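2',5'-phosphodiesterase 12 (Homo sapiens, PDB 4Z2B) belongs to the endonuclease/exonuclease/phosphatase family, joining a DNase I-like alpha/beta domain to a smaller, beta-rich N-terminal domain. Local coordinates at residues A[190-195]-A[294-299]; A[130-135]-A[420-425]; A[360-365]-A[377-382]; A[267-272]-A[371-376]. All coordinates share one frame; numbering follows the deposited sequence.

Contact 1. Residues A[190-195]-A[294-299]; sequences ADVICL and KRICVA
In Val-192 the first torsion, 172°, sets CG1 anti to the main-chain nitrogen, and Val-298 adopts almost the same setting; since both side chains point into the space between the strands, the two CG1 methyls meet at 3.7 Å. The valines pass alongside one another, each running toward the other's strand, and Val-192 CG1 also comes within 4.1 Å of CG2 of Val-298. Cys-194 is turned differently: its chi1 of -68° puts the sulfur beside its own backbone nitrogen and brings SG to 3.6 Å from Val-298 CG1. One methyl of Val-298 thus touches two residues of the facing strand, two positions apart and both directed to the same side. The approach at Ile-296 is looser, its CD1 lying 4.4 Å from Val-192 CG2.

The two strands belong to different sheets. Strand 192-198 runs inside the mixed sheet that also holds 140-147 and 227-233, whereas 295-302 is flanked by 280-288 and 337-342 in the second sheet. The axes of the short segments 192-195 and 295-299 come within 8.9 Å, their directions 25° apart, the face-to-face sheet packing at the heart of the DNase I-like alpha/beta sandwich. The side chains that touch between 190-195 and 294-299 are buried and apolar. The same layer includes Cys-340, which Cys-194 touches, Ile-338 against Ile-296, and Leu-286 against Val-298; within its own sheet Val-192 packs on Ile-141 of strand 140-147. Polar ties lie at the margins: Asp-191 forms salt bridges with Arg-233 and Lys-236, while the carbonyl oxygen of Leu-195 accepts a hydrogen bond from Asn-300 ND2.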
# COMPACT_ATOMS: atom_id res chain seq x y z
N ALA A 190 3.34 -6.16 9.09
CA ALA A 190 2.26 -6.92 8.42
C ALA A 190 2.78 -8.07 7.56
O ALA A 190 3.97 -8.17 7.30
CB ALA A 190 1.43 -5.97 7.56
N ASP A 191 1.85 -8.92 7.08
CA ASP A 191 2.17 -10.07 6.24
C ASP A 191 1.65 -9.93 4.82
O ASP A 191 2.27 -10.47 3.90
CB ASP A 191 1.60 -11.36 6.86
CG ASP A 191 2.01 -11.55 8.31
OD1 ASP A 191 3.17 -11.20 8.65
OD2 ASP A 191 1.17 -12.00 9.10
N VAL A 192 0.46 -9.30 4.66
CA VAL A 192 -0.18 -9.08 3.37
C VAL A 192 -0.62 -7.59 3.33
O VAL A 192 -1.39 -7.15 4.18
CB VAL A 192 -1.36 -10.05 3.12
CG1 VAL A 192 -2.13 -9.65 1.86
CG2 VAL A 192 -0.87 -11.50 3.02
N ILE A 193 -0.05 -6.82 2.41
CA ILE A 193 -0.35 -5.37 2.34
C ILE A 193 -0.89 -5.06 0.95
O ILE A 193 -0.15 -5.20 -0.02
CB ILE A 193 0.89 -4.47 2.68
CG1 ILE A 193 1.48 -4.78 4.08
CG2 ILE A 193 0.51 -3.00 2.59
CD1 ILE A 193 2.77 -3.98 4.41
N CYS A 194 -2.17 -4.63 0.87
CA CYS A 194 -2.82 -4.29 -0.40
C CYS A 194 -3.00 -2.79 -0.47
O CYS A 194 -3.67 -2.21 0.39
CB CYS A 194 -4.14 -5.03 -0.55
SG CYS A 194 -3.94 -6.81 -0.77
N LEU A 195 -2.34 -2.16 -1.45
CA LEU A 195 -2.37 -0.70 -1.58
C LEU A 195 -3.02 -0.23 -2.86
O LEU A 195 -2.89 -0.88 -3.90
CB LEU A 195 -0.91 -0.18 -1.54
CG LEU A 195 -0.06 -0.56 -0.32
CD1 LEU A 195 1.37 -0.04 -0.47
CD2 LEU A 195 -0.66 -0.00 0.99
N LYS A 294 -1.57 -24.80 2.65
CA LYS A 294 -2.32 -23.57 2.87
C LYS A 294 -1.96 -22.54 1.80
O LYS A 294 -0.83 -22.07 1.73
CB LYS A 294 -2.09 -23.02 4.29
CG LYS A 294 -2.97 -23.73 5.31
CD LYS A 294 -2.68 -23.32 6.73
CE LYS A 294 -3.87 -23.53 7.64
NZ LYS A 294 -4.33 -24.95 7.68
N ARG A 295 -2.93 -22.28 0.90
CA ARG A 295 -2.78 -21.31 -0.19
C ARG A 295 -3.89 -20.30 -0.05
O ARG A 295 -4.97 -20.66 0.42
CB ARG A 295 -2.81 -22.00 -1.55
CG ARG A 295 -1.55 -22.81 -1.81
CD ARG A 295 -1.75 -23.90 -2.81
NE ARG A 295 -0.46 -24.38 -3.32
CZ ARG A 295 -0.31 -25.03 -4.47
NH1 ARG A 295 -1.37 -25.31 -5.21
NH2 ARG A 295 0.89 -25.40 -4.88
N ILE A 296 -3.63 -19.03 -0.38
CA ILE A 296 -4.66 -18.00 -0.23
C ILE A 296 -4.71 -17.16 -1.49
O ILE A 296 -3.68 -16.89 -2.09
CB ILE A 296 -4.45 -17.08 1.02
CG1 ILE A 296 -3.03 -16.47 1.06
CG2 ILE A 296 -4.78 -17.83 2.33
CD1 ILE A 296 -2.81 -15.34 2.19
N CYS A 297 -5.92 -16.78 -1.89
CA CYS A 297 -6.15 -15.93 -3.06
C CYS A 297 -6.34 -14.49 -2.57
O CYS A 297 -7.38 -14.17 -1.98
CB CYS A 297 -7.37 -16.42 -3.83
SG CYS A 297 -7.77 -15.41 -5.27
N VAL A 298 -5.33 -13.63 -2.79
CA VAL A 298 -5.34 -12.24 -2.32
C VAL A 298 -5.72 -11.31 -3.47
O VAL A 298 -4.95 -11.14 -4.43
CB VAL A 298 -4.00 -11.81 -1.64
CG1 VAL A 298 -4.05 -10.34 -1.22
CG2 VAL A 298 -3.69 -12.68 -0.43
N ALA A 299 -6.90 -10.72 -3.36
CA ALA A 299 -7.35 -9.80 -4.42
C ALA A 299 -7.31 -8.38 -3.92
O ALA A 299 -7.50 -8.12 -2.72
CB ALA A 299 -8.74 -10.16 -4.89

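Contact 2. Residues A[130-135]-A[420-425]; sequences LYTKKV and QVIPLP
Tyr-131 and Pro-423 make a CH-pi contact, the proline CD standing over the centre of the phenol ring, 3.9 Å from its centroid and 10° off the normal. Ring and proline reach toward each other from their two segments, and Pro-423 CG leans toward one border of the ring, 3.6 Å from Tyr-131 CE1. The amide of Gln-420 approaches the same ring at its edge instead: OE1 lies near the ring plane, 3.7 Å from Tyr-131 CD2, with the amide turned 78° to the ring.

Apolar packing is concentrated at Ile-422. A chi2 of -53° folds its chain so that Ile-422 CD1 reaches across to the other segment, 3.8 Å from Tyr-131 CB and 3.7 Å from Thr-132 CG2.

Polar links are indirect. A water donates to the carbonyl oxygen of Tyr-131 at 2.7 Å and to Gln-420 OE1 at 3.1 Å, joining a loop carbonyl to a side-chain amide. The amide is held at its other end too, since Gln-420 NE2 bonds to Asp-451 OD2, which should restrain its rotation. Thr-132 gives its methyl to the contact, while OG1 is bonded to the carbonyl oxygen of Gly-187.

The contact fastens the loop between helix 125-129 and strand 140-147 to strand 416-421 and the residues that follow it, an outermost strand of the six-stranded sheet in this DNase I-like domain. Strand 448-454 pairs with it on its inner side, and Arg-128 of helix 125-129 reaches the carbonyl oxygens of Ile-422 and Pro-423.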
# COMPACT_ATOMS: atom_id res chain seq x y z
N LEU A 130 1.18 0.77 18.55
CA LEU A 130 1.30 0.16 19.88
C LEU A 130 0.71 -1.26 19.89
O LEU A 130 1.07 -2.04 20.75
CB LEU A 130 0.67 1.02 20.99
CG LEU A 130 1.28 2.43 21.19
CD1 LEU A 130 0.53 3.18 22.28
CD2 LEU A 130 2.81 2.34 21.53
N TYR A 131 -0.18 -1.59 18.92
CA TYR A 131 -0.81 -2.89 18.75
C TYR A 131 -0.07 -3.80 17.79
O TYR A 131 -0.44 -4.97 17.65
CB TYR A 131 -2.23 -2.72 18.18
CG TYR A 131 -3.23 -2.13 19.14
CD1 TYR A 131 -3.37 -0.75 19.27
CD2 TYR A 131 -4.08 -2.95 19.87
CE1 TYR A 131 -4.30 -0.20 20.15
CE2 TYR A 131 -5.05 -2.41 20.71
CZ TYR A 131 -5.16 -1.03 20.85
OH TYR A 131 -6.11 -0.50 21.68
N THR A 132 0.91 -3.27 17.05
CA THR A 132 1.58 -4.04 15.99
C THR A 132 3.11 -4.00 16.15
O THR A 132 3.82 -4.03 15.15
CB THR A 132 1.14 -3.45 14.62
OG1 THR A 132 1.63 -2.11 14.54
CG2 THR A 132 -0.39 -3.42 14.43
N LYS A 133 3.61 -4.01 17.39
CA LYS A 133 5.06 -3.94 17.63
C LYS A 133 5.82 -5.18 17.13
O LYS A 133 7.04 -5.11 16.91
CB LYS A 133 5.34 -3.72 19.12
CG LYS A 133 5.12 -2.28 19.56
CD LYS A 133 5.56 -2.04 21.00
CE LYS A 133 7.00 -1.58 21.10
NZ LYS A 133 7.34 -1.08 22.46
N LYS A 134 5.12 -6.29 16.91
CA LYS A 134 5.78 -7.52 16.47
C LYS A 134 5.10 -8.18 15.31
O LYS A 134 3.88 -8.12 15.18
CB LYS A 134 5.82 -8.53 17.63
CG LYS A 134 6.71 -8.12 18.81
CD LYS A 134 8.06 -8.83 18.80
CE LYS A 134 8.86 -8.58 20.06
NZ LYS A 134 9.45 -7.21 20.10
N VAL A 135 5.88 -8.91 14.53
CA VAL A 135 5.36 -9.75 13.44
C VAL A 135 4.48 -10.83 14.11
O VAL A 135 4.84 -11.32 15.18
CB VAL A 135 6.52 -10.35 12.61
CG1 VAL A 135 6.03 -11.43 11.64
CG2 VAL A 135 7.30 -9.26 11.87
N GLN A 420 -8.01 -9.87 15.52
CA GLN A 420 -7.81 -8.51 16.00
C GLN A 420 -8.06 -7.51 14.88
O GLN A 420 -7.70 -7.77 13.74
CB GLN A 420 -6.34 -8.36 16.52
CG GLN A 420 -5.98 -7.00 17.10
CD GLN A 420 -4.64 -6.96 17.80
OE1 GLN A 420 -4.53 -6.46 18.91
NE2 GLN A 420 -3.59 -7.43 17.15
N VAL A 421 -8.68 -6.38 15.22
CA VAL A 421 -8.87 -5.21 14.34
C VAL A 421 -8.01 -4.10 14.97
O VAL A 421 -8.21 -3.79 16.15
CB VAL A 421 -10.35 -4.76 14.16
CG1 VAL A 421 -10.44 -3.53 13.25
CG2 VAL A 421 -11.22 -5.89 13.60
N ILE A 422 -7.05 -3.51 14.23
CA ILE A 422 -6.21 -2.44 14.80
C ILE A 422 -7.08 -1.17 14.79
O ILE A 422 -7.56 -0.77 13.73
CB ILE A 422 -4.85 -2.28 14.05
CG1 ILE A 422 -4.09 -3.62 13.93
CG2 ILE A 422 -4.00 -1.17 14.67
CD1 ILE A 422 -3.82 -4.46 15.23
N PRO A 423 -7.40 -0.59 15.97
CA PRO A 423 -8.38 0.50 15.99
C PRO A 423 -8.01 1.69 15.12
O PRO A 423 -6.85 2.11 15.06
CB PRO A 423 -8.44 0.92 17.48
CG PRO A 423 -7.24 0.32 18.11
CD PRO A 423 -6.99 -0.95 17.35
N LEU A 424 -9.01 2.23 14.44
CA LEU A 424 -8.81 3.44 13.65
C LEU A 424 -8.67 4.62 14.60
O LEU A 424 -9.18 4.54 15.73
CB LEU A 424 -9.97 3.68 12.67
CG LEU A 424 -10.00 2.80 11.38
CD1 LEU A 424 -10.46 1.37 11.68
CD2 LEU A 424 -10.94 3.43 10.34
N PRO A 425 -8.00 5.71 14.18
CA PRO A 425 -7.94 6.91 15.04
C PRO A 425 -9.33 7.44 15.36
O PRO A 425 -10.26 7.34 14.56
CB PRO A 425 -7.17 7.93 14.18
CG PRO A 425 -6.57 7.17 13.08
CD PRO A 425 -7.38 5.96 12.87
O HOH W 1 -1.49 -6.55 19.57

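Contact 3. Residues A[360-365]-A[377-382]; sequences IPEDHE and NMSLTH
Asn-377 meets Glu-362 beside a minimal two-stranded antiparallel sheet, in which Ile-360 and Leu-380 form a hydrogen-bonded pair and a type I turn, Pro-361 to His-364, follows the first strand. Traced outward, Asn-377 CB already lies 3.2 Å from Glu-362 O. A chi1 of -56° sets CG beside the backbone nitrogen and anti to the carbonyl carbon, directing the amide to Glu-362; Asn-377 CG is 3.5 Å from Glu-362 O. At the tip, Asn-377 ND2 donates to Glu-362 O over 2.8 Å with an N-H...O angle of 159°, and the bond lies in both carbonyl and amide planes. ND2 also donates to a water that bonds to the carbonyl oxygen of His-364, so one NH2 group holds two carbonyls of the turn region, one directly. OD1 accepts from Arg-375 NH2.

Farther along, Ile-360 and Leu-380 project from the same face of the small sheet, flank to flank, with Ile-360 CG2 3.8 Å from Leu-380 CB; Trp-367 and Phe-354 both touch this pair. Ile-360 N bonds to Leu-380 O at 3.0 Å. Leu-380 N returns to Ile-360 O at 3.3 Å, and Glu-362 CA-H meets Met-378 O, CA to O 3.1 Å.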
# COMPACT_ATOMS: atom_id res chain seq x y z
N ILE A 360 -28.60 -9.22 -5.29
CA ILE A 360 -29.16 -7.88 -5.36
C ILE A 360 -30.37 -7.90 -6.30
O ILE A 360 -30.25 -8.42 -7.43
CB ILE A 360 -28.12 -6.78 -5.74
CG1 ILE A 360 -28.75 -5.37 -5.62
CG2 ILE A 360 -27.45 -7.02 -7.12
CD1 ILE A 360 -27.82 -4.25 -5.54
N PRO A 361 -31.54 -7.36 -5.88
CA PRO A 361 -32.70 -7.37 -6.78
C PRO A 361 -32.59 -6.31 -7.87
O PRO A 361 -31.91 -5.29 -7.69
CB PRO A 361 -33.88 -7.10 -5.83
CG PRO A 361 -33.28 -6.23 -4.75
CD PRO A 361 -31.86 -6.73 -4.58
N GLU A 362 -33.29 -6.53 -9.00
CA GLU A 362 -33.32 -5.62 -10.15
C GLU A 362 -33.94 -4.24 -9.83
O GLU A 362 -33.64 -3.28 -10.54
CB GLU A 362 -34.04 -6.26 -11.38
CG GLU A 362 -35.52 -6.59 -11.19
CD GLU A 362 -35.86 -7.94 -10.57
OE1 GLU A 362 -35.13 -8.40 -9.67
OE2 GLU A 362 -36.90 -8.52 -10.97
N ASP A 363 -34.77 -4.13 -8.80
CA ASP A 363 -35.38 -2.83 -8.48
C ASP A 363 -34.52 -1.98 -7.51
O ASP A 363 -35.02 -0.97 -7.01
CB ASP A 363 -36.80 -3.03 -7.91
CG ASP A 363 -36.92 -3.81 -6.60
OD1 ASP A 363 -35.87 -4.30 -6.09
OD2 ASP A 363 -38.06 -3.95 -6.09
N HIS A 364 -33.25 -2.36 -7.25
CA HIS A 364 -32.38 -1.55 -6.37
C HIS A 364 -32.19 -0.15 -6.96
O HIS A 364 -32.02 -0.03 -8.17
CB HIS A 364 -31.00 -2.22 -6.13
CG HIS A 364 -30.31 -1.68 -4.91
ND1 HIS A 364 -29.68 -0.46 -4.92
CD2 HIS A 364 -30.23 -2.21 -3.66
CE1 HIS A 364 -29.25 -0.27 -3.68
NE2 HIS A 364 -29.54 -1.29 -2.89
N GLU A 365 -32.26 0.92 -6.12
CA GLU A 365 -32.11 2.31 -6.62
C GLU A 365 -30.75 2.56 -7.35
O GLU A 365 -30.65 3.46 -8.20
CB GLU A 365 -32.27 3.32 -5.45
CG GLU A 365 -31.21 3.21 -4.37
CD GLU A 365 -31.33 4.13 -3.17
OE1 GLU A 365 -32.38 4.81 -3.02
OE2 GLU A 365 -30.37 4.17 -2.36
N ASN A 377 -31.30 -1.71 -14.79
CA ASN A 377 -31.89 -2.66 -13.83
C ASN A 377 -31.63 -4.11 -14.20
O ASN A 377 -31.92 -4.53 -15.31
CB ASN A 377 -33.39 -2.46 -13.64
CG ASN A 377 -33.71 -1.06 -13.21
OD1 ASN A 377 -33.63 -0.14 -14.00
ND2 ASN A 377 -33.96 -0.84 -11.93
N MET A 378 -31.08 -4.84 -13.26
CA MET A 378 -30.75 -6.24 -13.41
C MET A 378 -30.60 -6.87 -12.05
O MET A 378 -30.39 -6.18 -11.04
CB MET A 378 -29.46 -6.43 -14.27
CG MET A 378 -28.20 -5.90 -13.63
SD MET A 378 -26.72 -6.17 -14.66
CE MET A 378 -26.87 -4.80 -15.83
N SER A 379 -30.71 -8.17 -12.01
CA SER A 379 -30.56 -8.97 -10.81
C SER A 379 -29.21 -9.67 -10.92
O SER A 379 -28.83 -10.10 -12.02
CB SER A 379 -31.70 -9.98 -10.73
OG SER A 379 -31.56 -10.80 -9.57
N LEU A 380 -28.48 -9.76 -9.81
CA LEU A 380 -27.17 -10.43 -9.78
C LEU A 380 -27.03 -11.30 -8.56
O LEU A 380 -27.61 -10.99 -7.52
CB LEU A 380 -26.02 -9.39 -9.77
CG LEU A 380 -25.89 -8.38 -10.92
CD1 LEU A 380 -24.76 -7.42 -10.61
CD2 LEU A 380 -25.64 -9.08 -12.25
N THR A 381 -26.24 -12.39 -8.67
CA THR A 381 -25.92 -13.26 -7.55
C THR A 381 -24.47 -13.72 -7.62
O THR A 381 -23.89 -13.79 -8.70
CB THR A 381 -26.83 -14.53 -7.50
OG1 THR A 381 -26.57 -15.28 -8.68
CG2 THR A 381 -28.33 -14.21 -7.38
N HIS A 382 -23.89 -14.08 -6.47
CA HIS A 382 -22.56 -14.66 -6.38
C HIS A 382 -22.63 -15.70 -5.27
O HIS A 382 -23.50 -15.60 -4.41
CB HIS A 382 -21.48 -13.59 -6.17
CG HIS A 382 -21.45 -13.01 -4.78
ND1 HIS A 382 -20.80 -13.64 -3.75
CD2 HIS A 382 -21.95 -11.84 -4.33
CE1 HIS A 382 -20.94 -12.86 -2.70
NE2 HIS A 382 -21.60 -11.75 -3.00
O HOH W 2 -33.57 1.39 -9.93

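Contact 4. Residues A[267-272]-A[371-376]; sequences YPSAQE and GEEERC
Tyr-267 lays its ring flat over the backbone of Cys-376, whose CA stands 3.4 Å from the ring centroid and 5° off the normal, a CH-pi contact centred on the face. Tyr-267 CD1 is 3.2 Å from the carbonyl oxygen of Arg-375, which comes in obliquely. The chi1 of -57° sets CG beside the backbone nitrogen and swings the ring over the loop. Ala-270 packs next to it, its CB 3.6 Å from Cys-376 CB and 3.4 Å from the carbonyl oxygen of Glu-374. One residue earlier in the helix, Ser-269 CB rests 3.4 Å from Glu-373 O.

Water fills in the polar links. One molecule donates to the carbonyl oxygens of Glu-373 and Arg-375, 2.7 Å each, and accepts a weak bond from Ala-270 N in the first turn of helix 268-275. A second joins Ser-269 OG to Glu-373 OE2.

At the periphery of the DNase I-like domain, this helix thus meets the loop between strands 359-360 and 380-381. A type I turn from Glu-372 to Arg-375, closed by Arg-375 N to Glu-372 O, shapes the loop. A side-on salt bridge spans it: Arg-375 NH1 meets the syn lone pair of Glu-372 OE2 at 2.8 Å, while NE bonds to OE1 from outside the carboxylate plane. Tyr-267 OH is hydrogen-bonded to Asn-377 O, and Tyr-311 and Asn-370 hold Glu-374 OE1. Helix and loop therefore meet through an apolar patch at and beside the ring and a hydrated seam of carbonyls, where the partial positive charge of the helix start may favour the carbonyl-bound water.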
# COMPACT_ATOMS: atom_id res chain seq x y z
N TYR A 267 -28.76 -2.32 -22.25
CA TYR A 267 -28.66 -0.94 -21.79
C TYR A 267 -27.42 -0.32 -22.39
O TYR A 267 -26.41 -0.19 -21.68
CB TYR A 267 -28.60 -0.92 -20.26
CG TYR A 267 -29.77 -1.59 -19.58
CD1 TYR A 267 -30.99 -0.92 -19.43
CD2 TYR A 267 -29.64 -2.84 -18.98
CE1 TYR A 267 -32.05 -1.50 -18.73
CE2 TYR A 267 -30.68 -3.41 -18.25
CZ TYR A 267 -31.90 -2.75 -18.16
OH TYR A 267 -32.91 -3.29 -17.41
N PRO A 268 -27.47 0.03 -23.70
CA PRO A 268 -26.26 0.52 -24.39
C PRO A 268 -25.52 1.67 -23.70
O PRO A 268 -24.29 1.69 -23.74
CB PRO A 268 -26.80 0.97 -25.75
CG PRO A 268 -28.00 0.12 -25.98
CD PRO A 268 -28.60 -0.13 -24.65
N SER A 269 -26.24 2.65 -23.13
CA SER A 269 -25.60 3.81 -22.47
C SER A 269 -24.77 3.37 -21.25
O SER A 269 -23.62 3.79 -21.11
CB SER A 269 -26.65 4.84 -22.07
OG SER A 269 -27.24 5.41 -23.23
N ALA A 270 -25.36 2.52 -20.38
CA ALA A 270 -24.70 1.95 -19.19
C ALA A 270 -23.51 1.07 -19.61
O ALA A 270 -22.42 1.15 -19.02
CB ALA A 270 -25.70 1.15 -18.37
N GLN A 271 -23.68 0.29 -20.69
CA GLN A 271 -22.60 -0.53 -21.21
C GLN A 271 -21.39 0.30 -21.59
O GLN A 271 -20.28 -0.09 -21.27
CB GLN A 271 -23.08 -1.32 -22.43
CG GLN A 271 -21.96 -2.13 -23.11
CD GLN A 271 -22.42 -2.76 -24.40
OE1 GLN A 271 -23.56 -2.58 -24.83
NE2 GLN A 271 -21.52 -3.48 -25.05
N GLU A 272 -21.61 1.39 -22.35
CA GLU A 272 -20.52 2.23 -22.86
C GLU A 272 -19.77 2.86 -21.70
O GLU A 272 -18.54 2.85 -21.70
CB GLU A 272 -21.07 3.30 -23.83
CG GLU A 272 -20.01 4.18 -24.48
CD GLU A 272 -19.01 3.51 -25.41
OE1 GLU A 272 -19.35 2.48 -26.04
OE2 GLU A 272 -17.86 4.00 -25.47
N GLY A 371 -28.50 8.53 -13.15
CA GLY A 371 -29.56 9.12 -13.95
C GLY A 371 -30.29 8.11 -14.81
O GLY A 371 -29.92 6.92 -14.87
N GLU A 372 -31.35 8.58 -15.46
CA GLU A 372 -32.22 7.74 -16.29
C GLU A 372 -31.55 7.23 -17.55
O GLU A 372 -31.79 6.08 -17.89
CB GLU A 372 -33.52 8.48 -16.65
CG GLU A 372 -34.55 8.43 -15.54
CD GLU A 372 -34.96 7.04 -15.08
OE1 GLU A 372 -35.33 6.20 -15.93
OE2 GLU A 372 -34.89 6.80 -13.85
N GLU A 373 -30.76 8.05 -18.27
CA GLU A 373 -30.11 7.62 -19.52
C GLU A 373 -29.27 6.35 -19.31
O GLU A 373 -29.33 5.44 -20.14
CB GLU A 373 -29.22 8.73 -20.12
CG GLU A 373 -28.79 8.45 -21.55
CD GLU A 373 -27.91 9.52 -22.16
OE1 GLU A 373 -28.45 10.49 -22.73
OE2 GLU A 373 -26.66 9.38 -22.08
N GLU A 374 -28.52 6.29 -18.20
CA GLU A 374 -27.60 5.18 -17.88
C GLU A 374 -28.18 4.12 -16.94
O GLU A 374 -27.43 3.33 -16.36
CB GLU A 374 -26.31 5.74 -17.30
CG GLU A 374 -25.43 6.30 -18.40
CD GLU A 374 -24.20 7.02 -17.90
OE1 GLU A 374 -23.73 6.67 -16.80
OE2 GLU A 374 -23.73 7.94 -18.59
N ARG A 375 -29.51 4.09 -16.79
CA ARG A 375 -30.22 3.08 -16.02
C ARG A 375 -29.92 1.66 -16.60
O ARG A 375 -29.81 1.53 -17.82
CB ARG A 375 -31.73 3.39 -16.09
CG ARG A 375 -32.64 2.41 -15.38
CD ARG A 375 -34.11 2.81 -15.48
NE ARG A 375 -34.48 3.78 -14.45
CZ ARG A 375 -34.83 3.48 -13.20
NH1 ARG A 375 -35.17 4.43 -12.35
NH2 ARG A 375 -34.81 2.21 -12.79
N CYS A 376 -29.75 0.64 -15.72
CA CYS A 376 -29.46 -0.73 -16.15
C CYS A 376 -29.98 -1.76 -15.13
O CYS A 376 -29.23 -2.63 -14.70
CB CYS A 376 -27.98 -0.93 -16.45
SG CYS A 376 -26.87 -0.48 -15.08
O HOH W 3 -25.84 7.91 -24.24
O HOH W 4 -28.76 2.79 -20.01

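All four contacts draw on the DNase I-like domain, whose central sandwich contains contact 1 and whose margins carry the others. Contact 1 joins the two large sheets; contact 2, with its centre about 17 Å away, reaches the six-stranded sheet and touches contact 1 through Val-135 and Asp-191. Contacts 3 and 4 lie together at a far periphery, centres about 15 Å apart, sharing the loop between strands 359-360 and 380-381; their centres are about 30 and 35 Å from that of contact 1. Along the chain, contact 2 encloses the other three, 4 crosses both 1 and 3, and 1 precedes 3, so remote sequence segments are interwoven in one compact domain.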